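PDB 1QSA: soluble lytic murein transglycosylase from Escherichia coli, which cleaves the glycosidic bonds between N-acetylmuramic acid and N-acetylglucosamine in peptidoglycan, forming a 1,6-anhydro bond in the N-acetylmuramic acid residue. Local coordinates for residues G100-K112 against L128-L142. Residues are numbered along the deposited sequence; the frame is centred on the assembly and turned at random.
Sequences GTTEAQCNYYYAK and LWLTGKSQPNACDKL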
loop_
_atom_site.group_PDB
_atom_site.type_symbol
_atom_site.label_atom_id
_atom_site.label_comp_id
_atom_site.label_asym_id
_atom_site.label_seq_id
_atom_site.Cartn_x
_atom_site.Cartn_y
_atom_site.Cartn_z
ATOM N N GLY A 100 7.729 -20.486 7.010
ATOM C CA GLY A 100 7.008 -19.256 6.728
ATOM C C GLY A 100 7.126 -18.563 5.388
ATOM O O GLY A 100 6.127 -18.052 4.876
ATOM N N THR A 101 8.322 -18.503 4.818
ATOM C CA THR A 101 8.488 -17.800 3.547
ATOM C C THR A 101 8.279 -18.705 2.357
ATOM O O THR A 101 8.444 -19.920 2.457
ATOM C CB THR A 101 9.878 -17.161 3.430
ATOM O OG1 THR A 101 10.879 -18.186 3.354
ATOM C CG2 THR A 101 10.156 -16.291 4.651
ATOM N N THR A 102 7.954 -18.107 1.217
ATOM C CA THR A 102 7.749 -18.887 0.010
ATOM C C THR A 102 9.014 -19.622 -0.388
ATOM O O THR A 102 8.952 -20.819 -0.701
ATOM C CB THR A 102 7.293 -18.007 -1.161
ATOM O OG1 THR A 102 6.124 -17.290 -0.762
ATOM C CG2 THR A 102 6.948 -18.872 -2.358
ATOM N N GLU A 103 10.160 -18.945 -0.310
ATOM C CA GLU A 103 11.436 -19.564 -0.676
ATOM C C GLU A 103 11.716 -20.784 0.203
ATOM O O GLU A 103 12.052 -21.858 -0.307
ATOM C CB GLU A 103 12.594 -18.568 -0.587
ATOM C CG GLU A 103 13.912 -19.156 -1.072
ATOM C CD GLU A 103 15.075 -18.183 -0.972
ATOM O OE1 GLU A 103 14.864 -16.997 -0.621
ATOM O OE2 GLU A 103 16.217 -18.615 -1.234
ATOM N N ALA A 104 11.508 -20.638 1.514
ATOM C CA ALA A 104 11.707 -21.756 2.447
ATOM C C ALA A 104 10.707 -22.886 2.154
ATOM O O ALA A 104 11.050 -24.065 2.286
ATOM C CB ALA A 104 11.571 -21.285 3.905
ATOM N N GLN A 105 9.485 -22.544 1.741
ATOM C CA GLN A 105 8.477 -23.566 1.429
ATOM C C GLN A 105 8.897 -24.362 0.195
ATOM O O GLN A 105 8.730 -25.586 0.156
ATOM C CB GLN A 105 7.108 -22.923 1.228
ATOM C CG GLN A 105 6.521 -22.386 2.537
ATOM C CD GLN A 105 5.332 -21.472 2.313
ATOM O OE1 GLN A 105 4.848 -21.323 1.188
ATOM N NE2 GLN A 105 4.841 -20.869 3.391
ATOM N N CYS A 106 9.450 -23.666 -0.800
ATOM C CA CYS A 106 9.939 -24.319 -2.017
ATOM C C CYS A 106 10.989 -25.358 -1.615
ATOM O O CYS A 106 10.987 -26.491 -2.089
ATOM C CB CYS A 106 10.614 -23.316 -2.945
ATOM S SG CYS A 106 9.550 -22.007 -3.639
ATOM N N ASN A 107 11.885 -24.966 -0.719
ATOM C CA ASN A 107 12.939 -25.869 -0.276
ATOM C C ASN A 107 12.427 -27.015 0.601
ATOM O O ASN A 107 12.917 -28.148 0.513
ATOM C CB ASN A 107 14.044 -25.071 0.423
ATOM C CG ASN A 107 14.908 -24.308 -0.569
ATOM O OD1 ASN A 107 15.262 -24.835 -1.630
ATOM N ND2 ASN A 107 15.271 -23.081 -0.227
ATOM N N TYR A 108 11.408 -26.724 1.406
ATOM C CA TYR A 108 10.789 -27.716 2.285
ATOM C C TYR A 108 10.180 -28.838 1.440
ATOM O O TYR A 108 10.391 -30.029 1.720
ATOM C CB TYR A 108 9.706 -27.035 3.125
ATOM C CG TYR A 108 8.858 -27.962 3.974
ATOM C CD1 TYR A 108 9.279 -28.348 5.257
ATOM C CD2 TYR A 108 7.614 -28.421 3.524
ATOM C CE1 TYR A 108 8.478 -29.160 6.071
ATOM C CE2 TYR A 108 6.803 -29.239 4.333
ATOM C CZ TYR A 108 7.242 -29.598 5.605
ATOM O OH TYR A 108 6.421 -30.362 6.415
ATOM N N TYR A 109 9.409 -28.467 0.416
ATOM C CA TYR A 109 8.806 -29.485 -0.441
ATOM C C TYR A 109 9.813 -30.234 -1.293
ATOM O O TYR A 109 9.647 -31.427 -1.521
ATOM C CB TYR A 109 7.646 -28.909 -1.244
ATOM C CG TYR A 109 6.499 -28.613 -0.318
ATOM C CD1 TYR A 109 5.851 -29.657 0.353
ATOM C CD2 TYR A 109 6.104 -27.307 -0.051
ATOM C CE1 TYR A 109 4.847 -29.407 1.259
ATOM C CE2 TYR A 109 5.087 -27.042 0.874
ATOM C CZ TYR A 109 4.467 -28.103 1.518
ATOM O OH TYR A 109 3.454 -27.871 2.412
ATOM N N TYR A 110 10.896 -29.572 -1.702
ATOM C CA TYR A 110 11.925 -30.276 -2.471
ATOM C C TYR A 110 12.600 -31.275 -1.505
ATOM O O TYR A 110 12.936 -32.399 -1.893
ATOM C CB TYR A 110 12.957 -29.304 -3.042
ATOM C CG TYR A 110 13.929 -29.945 -4.004
ATOM C CD1 TYR A 110 13.520 -30.361 -5.277
ATOM C CD2 TYR A 110 15.267 -30.115 -3.656
ATOM C CE1 TYR A 110 14.420 -30.920 -6.177
ATOM C CE2 TYR A 110 16.181 -30.675 -4.551
ATOM C CZ TYR A 110 15.751 -31.074 -5.809
ATOM O OH TYR A 110 16.667 -31.614 -6.694
ATOM N N ALA A 111 12.759 -30.881 -0.236
ATOM C CA ALA A 111 13.347 -31.790 0.766
ATOM C C ALA A 111 12.436 -33.013 0.947
ATOM O O ALA A 111 12.925 -34.129 1.155
ATOM C CB ALA A 111 13.540 -31.078 2.100
ATOM N N LYS A 112 11.121 -32.793 0.914
ATOM C CA LYS A 112 10.148 -33.887 1.037
ATOM C C LYS A 112 10.343 -34.874 -0.121
ATOM O O LYS A 112 10.401 -36.077 0.103
ATOM C CB LYS A 112 8.720 -33.328 1.054
ATOM C CG LYS A 112 8.316 -32.702 2.387
ATOM C CD LYS A 112 7.989 -33.770 3.425
ATOM C CE LYS A 112 7.611 -33.167 4.776
ATOM N NZ LYS A 112 7.029 -34.203 5.691
ATOM N N LEU A 128 2.176 -23.900 -4.568
ATOM C CA LEU A 128 3.173 -22.877 -4.888
ATOM C C LEU A 128 3.119 -22.486 -6.374
ATOM O O LEU A 128 3.489 -21.374 -6.760
ATOM C CB LEU A 128 4.578 -23.399 -4.530
ATOM C CG LEU A 128 4.918 -23.511 -3.033
ATOM C CD1 LEU A 128 6.136 -24.416 -2.802
ATOM C CD2 LEU A 128 5.147 -22.116 -2.452
ATOM N N TRP A 129 2.659 -23.419 -7.197
ATOM C CA TRP A 129 2.574 -23.232 -8.636
ATOM C C TRP A 129 1.412 -22.363 -9.088
ATOM O O TRP A 129 1.554 -21.565 -10.008
ATOM C CB TRP A 129 2.448 -24.611 -9.298
ATOM C CG TRP A 129 2.233 -24.611 -10.788
ATOM C CD1 TRP A 129 1.038 -24.766 -11.456
ATOM C CD2 TRP A 129 3.249 -24.535 -11.795
ATOM N NE1 TRP A 129 1.260 -24.798 -12.811
ATOM C CE2 TRP A 129 2.603 -24.658 -13.052
ATOM C CE3 TRP A 129 4.644 -24.381 -11.762
ATOM C CZ2 TRP A 129 3.304 -24.628 -14.260
ATOM C CZ3 TRP A 129 5.346 -24.351 -12.965
ATOM C CH2 TRP A 129 4.669 -24.473 -14.201
ATOM N N LEU A 130 0.266 -22.533 -8.446
ATOM C CA LEU A 130 -0.945 -21.827 -8.847
ATOM C C LEU A 130 -1.033 -20.355 -8.488
ATOM O O LEU A 130 -1.867 -19.921 -7.686
ATOM C CB LEU A 130 -2.189 -22.613 -8.406
ATOM C CG LEU A 130 -2.319 -23.980 -9.105
ATOM C CD1 LEU A 130 -3.382 -24.816 -8.429
ATOM C CD2 LEU A 130 -2.631 -23.814 -10.594
ATOM N N THR A 131 -0.192 -19.589 -9.170
ATOM C CA THR A 131 -0.113 -18.134 -9.017
ATOM C C THR A 131 0.506 -17.550 -10.287
ATOM O O THR A 131 1.349 -18.187 -10.935
ATOM C CB THR A 131 0.739 -17.708 -7.797
ATOM O OG1 THR A 131 0.777 -16.276 -7.724
ATOM C CG2 THR A 131 2.167 -18.241 -7.898
ATOM N N GLY A 132 0.039 -16.361 -10.659
ATOM C CA GLY A 132 0.562 -15.671 -11.830
ATOM C C GLY A 132 1.853 -14.934 -11.506
ATOM O O GLY A 132 2.524 -14.415 -12.398
ATOM N N LYS A 133 2.188 -14.859 -10.223
ATOM C CA LYS A 133 3.414 -14.206 -9.776
ATOM C C LYS A 133 4.643 -15.103 -10.024
ATOM O O LYS A 133 4.537 -16.339 -10.063
ATOM C CB LYS A 133 3.284 -13.912 -8.274
ATOM C CG LYS A 133 4.569 -13.596 -7.541
ATOM C CD LYS A 133 4.375 -13.790 -6.036
ATOM C CE LYS A 133 5.689 -13.661 -5.273
ATOM N NZ LYS A 133 6.253 -12.287 -5.380
ATOM N N SER A 134 5.792 -14.479 -10.253
ATOM C CA SER A 134 7.036 -15.220 -10.423
ATOM C C SER A 134 7.465 -15.606 -9.012
ATOM O O SER A 134 7.545 -14.752 -8.124
ATOM C CB SER A 134 8.110 -14.349 -11.070
ATOM O OG SER A 134 7.819 -14.152 -12.445
ATOM N N GLN A 135 7.677 -16.900 -8.807
ATOM C CA GLN A 135 8.070 -17.454 -7.507
ATOM C C GLN A 135 9.597 -17.514 -7.333
ATOM O O GLN A 135 10.342 -17.309 -8.290
ATOM C CB GLN A 135 7.443 -18.852 -7.356
ATOM C CG GLN A 135 5.924 -18.843 -7.262
ATOM C CD GLN A 135 5.421 -18.356 -5.904
ATOM O OE1 GLN A 135 5.811 -17.288 -5.421
ATOM N NE2 GLN A 135 4.579 -19.159 -5.269
ATOM N N PRO A 136 10.083 -17.778 -6.100
ATOM C CA PRO A 136 11.534 -17.846 -5.882
ATOM C C PRO A 136 12.239 -18.838 -6.812
ATOM O O PRO A 136 11.666 -19.862 -7.197
ATOM C CB PRO A 136 11.651 -18.287 -4.411
ATOM C CG PRO A 136 10.440 -17.671 -3.774
ATOM C CD PRO A 136 9.349 -17.920 -4.829
ATOM N N ASN A 137 13.491 -18.529 -7.145
ATOM C CA ASN A 137 14.304 -19.390 -8.004
ATOM C C ASN A 137 14.391 -20.782 -7.369
ATOM O O ASN A 137 14.483 -21.782 -8.079
ATOM C CB ASN A 137 15.700 -18.776 -8.201
ATOM C CG ASN A 137 16.610 -19.636 -9.066
ATOM O OD1 ASN A 137 17.675 -20.039 -8.626
ATOM N ND2 ASN A 137 16.197 -19.914 -10.300
ATOM N N ALA A 138 14.299 -20.838 -6.037
ATOM C CA ALA A 138 14.345 -22.108 -5.294
ATOM C C ALA A 138 13.238 -23.093 -5.710
ATOM O O ALA A 138 13.383 -24.305 -5.557
ATOM C CB ALA A 138 14.258 -21.841 -3.785
ATOM N N CYS A 139 12.110 -22.567 -6.185
ATOM C CA CYS A 139 11.002 -23.419 -6.605
ATOM C C CYS A 139 11.216 -24.080 -7.954
ATOM O O CYS A 139 10.538 -25.064 -8.273
ATOM C CB CYS A 139 9.675 -22.632 -6.620
ATOM S SG CYS A 139 8.596 -22.951 -5.173
ATOM N N ASP A 140 12.154 -23.564 -8.747
ATOM C CA ASP A 140 12.382 -24.142 -10.073
ATOM C C ASP A 140 12.708 -25.635 -10.036
ATOM O O ASP A 140 12.098 -26.428 -10.773
ATOM C CB ASP A 140 13.454 -23.351 -10.831
ATOM C CG ASP A 140 12.991 -21.932 -11.185
ATOM O OD1 ASP A 140 11.765 -21.661 -11.172
ATOM O OD2 ASP A 140 13.856 -21.091 -11.491
ATOM N N LYS A 141 13.613 -26.034 -9.147
ATOM C CA LYS A 141 13.979 -27.451 -9.040
ATOM C C LYS A 141 12.776 -28.314 -8.602
ATOM O O LYS A 141 12.627 -29.466 -9.033
ATOM C CB LYS A 141 15.171 -27.627 -8.085
ATOM C CG LYS A 141 14.946 -27.109 -6.656
ATOM C CD LYS A 141 16.245 -27.250 -5.835
ATOM C CE LYS A 141 16.065 -26.767 -4.400
ATOM N NZ LYS A 141 15.799 -25.298 -4.353
ATOM N N LEU A 142 11.912 -27.738 -7.772
ATOM C CA LEU A 142 10.718 -28.424 -7.283
ATOM C C LEU A 142 9.697 -28.604 -8.409
ATOM O O LEU A 142 9.147 -29.687 -8.574
ATOM C CB LEU A 142 10.073 -27.649 -6.120
ATOM C CG LEU A 142 8.733 -28.210 -5.610
ATOM C CD1 LEU A 142 8.880 -29.631 -5.014
ATOM C CD2 LEU A 142 8.145 -27.244 -4.578
#
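Cys106 and Cys139 are joined by a disulfide, SG to SG 2.0 Å, with chi3 at -92°. It ties helix 102-114 to the segment leading into helix 138-148. The polar link is made by Lys141. Its NZ donates to Asn107 OD1 at 2.8 Å, nearly in line with the C=O bond, and to Ala138 O at 2.9 Å, on a lone pair. Asn107 ND2 is held by Asn80 of helix 69-84, which helps fix the amide. The lysine chain also lies across one face of the Tyr110 ring, with CD 3.7 Å from the ring centroid in a CH-pi contact. A bend at chi4 (-66°) turns NZ off the ring toward Asn107. A methionine in its place would probably leave Asn107 OD1 and Ala138 O without this donor. Leu128 fits as a knob among Thr102, Gln105, Cys106 and Tyr109. Pro136 packs on Glu103, and its CD lies 3.6 Å from Thr102 CG2. Leu142 CD2 meets Tyr109 CB. The axes of 102-112 and 138-142 come within 8.3 Å, at 27°, with helix 118-129 between them in sequence, as in the helical-hairpin stacking of an alpha-superhelix.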